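Local structure of Afp3 (Serratia entomophila, 6RBN) at residues P209-P214 with N297-V302. The protein probably builds, in many copies, part of the helical sheath around the inner tube of the anti-feeding prophage, a contractile injection system. Residues are numbered along the deposited sequence; the frame is centred on the assembly and turned at random.
Sequences PNVEVP and NGVSDV
A small antiparallel sheet in the sheath subunit takes its middle strand from 211-213 and a short, weakly bonded outer strand from about 301-302, with strand 266-268 on the other side. Val-211 and Val-302 form a non-hydrogen-bonded pair, their CA atoms 4.3 Å apart. One residue on, Glu-212 N donates to Asp-301 O over 3.0 Å, fairly straight at 155° and lying in the plane of the carbonyl. The pairing then frays, because the chain around Val-299 and Ser-300 turns off the strand line, and on the face that carries Val-211 and Val-302 valine side chains take over the contact. Val-299 carries most of this. Val-299 CB lies 3.7 Å from Val-211 CG1 and faces the carbonyl O of Glu-212 more loosely. Of its two branches, CG2 sits in the crowded position between backbone N and carbonyl carbon, and meets Val-211 CG1. Val-299 CG1, anti to the carbonyl carbon (chi1 -62°), touches that same methyl and also reaches Val-213 CG2 at 3.7 Å. Val-211 presents this methyl because its CG1 is anti to the backbone N, and the two side chains cross nearly at right angles. Leu-117 touches both Val-299 and Val-213, and Leu-273 packs on Val-299, so the valine cluster joins the middle strand and the turn before strand 301-302 to helices 111-120 and 271-284. Farther along, Val-302 CG1 approaches Val-211 CG2 loosely, and Pro-209 CB comes to 4.3 Å from Val-302 CB. Past Val-302 the backbone of Asn-210 is hydrogen-bonded to Ser-303. On the opposite face, Glu-212 and Asp-301 point the same way without their carboxylates meeting; Asp-301 OD1, in a long, weak ion pair with Arg-305, also accepts a weak hydrogen bond from Val-302 N, at 2.7 Å but only 120°.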
loop_
_atom_site.group_PDB
_atom_site.type_symbol
_atom_site.label_atom_id
_atom_site.label_comp_id
_atom_site.label_asym_id
_atom_site.label_seq_id
_atom_site.Cartn_x
_atom_site.Cartn_y
_atom_site.Cartn_z
ATOM N N PRO D 209 16.076 70.919 32.785
ATOM C CA PRO D 209 15.505 72.226 32.426
ATOM C C PRO D 209 13.987 72.245 32.522
ATOM O O PRO D 209 13.302 71.347 32.030
ATOM C CB PRO D 209 15.956 72.424 30.972
ATOM C CG PRO D 209 16.983 71.382 30.723
ATOM C CD PRO D 209 16.530 70.236 31.560
ATOM N N ASN D 210 13.470 73.273 33.191
ATOM C CA ASN D 210 12.038 73.521 33.168
ATOM C C ASN D 210 11.611 73.934 31.769
ATOM O O ASN D 210 12.335 74.625 31.049
ATOM C CB ASN D 210 11.649 74.607 34.169
ATOM C CG ASN D 210 11.668 74.117 35.595
ATOM O OD1 ASN D 210 11.225 73.010 35.887
ATOM N ND2 ASN D 210 12.171 74.945 36.497
ATOM N N VAL D 211 10.423 73.494 31.382
ATOM C CA VAL D 211 9.957 73.607 30.011
ATOM C C VAL D 211 8.757 74.543 29.996
ATOM O O VAL D 211 7.823 74.369 30.787
ATOM C CB VAL D 211 9.603 72.225 29.437
ATOM C CG1 VAL D 211 9.238 72.355 28.020
ATOM C CG2 VAL D 211 10.775 71.275 29.581
ATOM N N GLU D 212 8.781 75.531 29.106
ATOM C CA GLU D 212 7.815 76.618 29.124
ATOM C C GLU D 212 6.715 76.403 28.093
ATOM O O GLU D 212 6.974 75.970 26.967
ATOM C CB GLU D 212 8.507 77.957 28.875
ATOM C CG GLU D 212 9.415 78.378 30.012
ATOM C CD GLU D 212 10.099 79.695 29.749
ATOM O OE1 GLU D 212 9.970 80.214 28.622
ATOM O OE2 GLU D 212 10.763 80.214 30.669
ATOM N N VAL D 213 5.488 76.719 28.491
ATOM C CA VAL D 213 4.292 76.476 27.694
ATOM C C VAL D 213 3.613 77.821 27.469
ATOM O O VAL D 213 3.487 78.599 28.415
ATOM C CB VAL D 213 3.322 75.503 28.389
ATOM C CG1 VAL D 213 2.112 75.204 27.521
ATOM C CG2 VAL D 213 4.034 74.240 28.777
ATOM N N PRO D 214 3.178 78.146 26.240
ATOM C CA PRO D 214 2.438 79.388 25.984
ATOM C C PRO D 214 1.073 79.437 26.669
ATOM O O PRO D 214 0.517 78.384 26.974
ATOM C CB PRO D 214 2.271 79.384 24.463
ATOM C CG PRO D 214 3.378 78.535 23.965
ATOM C CD PRO D 214 3.545 77.465 24.989
ATOM N N ASN D 297 6.588 66.956 21.882
ATOM C CA ASN D 297 5.453 67.613 21.258
ATOM C C ASN D 297 4.848 68.631 22.213
ATOM O O ASN D 297 5.121 68.628 23.416
ATOM C CB ASN D 297 4.388 66.595 20.855
ATOM C CG ASN D 297 4.849 65.679 19.755
ATOM O OD1 ASN D 297 5.502 66.107 18.806
ATOM N ND2 ASN D 297 4.511 64.403 19.873
ATOM N N GLY D 298 4.013 69.508 21.670
ATOM C CA GLY D 298 3.396 70.495 22.530
ATOM C C GLY D 298 4.239 71.742 22.667
ATOM O O GLY D 298 4.115 72.690 21.886
ATOM N N VAL D 299 5.083 71.733 23.695
ATOM C CA VAL D 299 5.897 72.847 24.171
ATOM C C VAL D 299 6.796 73.469 23.108
ATOM O O VAL D 299 7.110 72.846 22.089
ATOM C CB VAL D 299 6.748 72.370 25.350
ATOM C CG1 VAL D 299 5.862 71.930 26.477
ATOM C CG2 VAL D 299 7.625 71.217 24.907
ATOM N N SER D 300 7.214 74.711 23.352
ATOM C CA SER D 300 7.998 75.483 22.395
ATOM C C SER D 300 9.468 75.591 22.790
ATOM O O SER D 300 10.348 75.255 21.992
ATOM C CB SER D 300 7.391 76.882 22.243
ATOM O OG SER D 300 7.500 77.614 23.450
ATOM N N ASP D 301 9.755 76.051 24.006
ATOM C CA ASP D 301 11.128 76.349 24.386
ATOM C C ASP D 301 11.325 76.062 25.867
ATOM O O ASP D 301 10.391 76.162 26.665
ATOM C CB ASP D 301 11.475 77.811 24.073
ATOM C CG ASP D 301 12.970 78.084 24.094
ATOM O OD1 ASP D 301 13.761 77.145 24.324
ATOM O OD2 ASP D 301 13.355 79.252 23.881
ATOM N N VAL D 302 12.560 75.707 26.222
ATOM C CA VAL D 302 12.953 75.475 27.608
ATOM C C VAL D 302 13.210 76.806 28.298
ATOM O O VAL D 302 13.308 77.849 27.646
ATOM C CB VAL D 302 14.196 74.572 27.695
ATOM C CG1 VAL D 302 13.869 73.177 27.226
ATOM C CG2 VAL D 302 15.317 75.154 26.863
#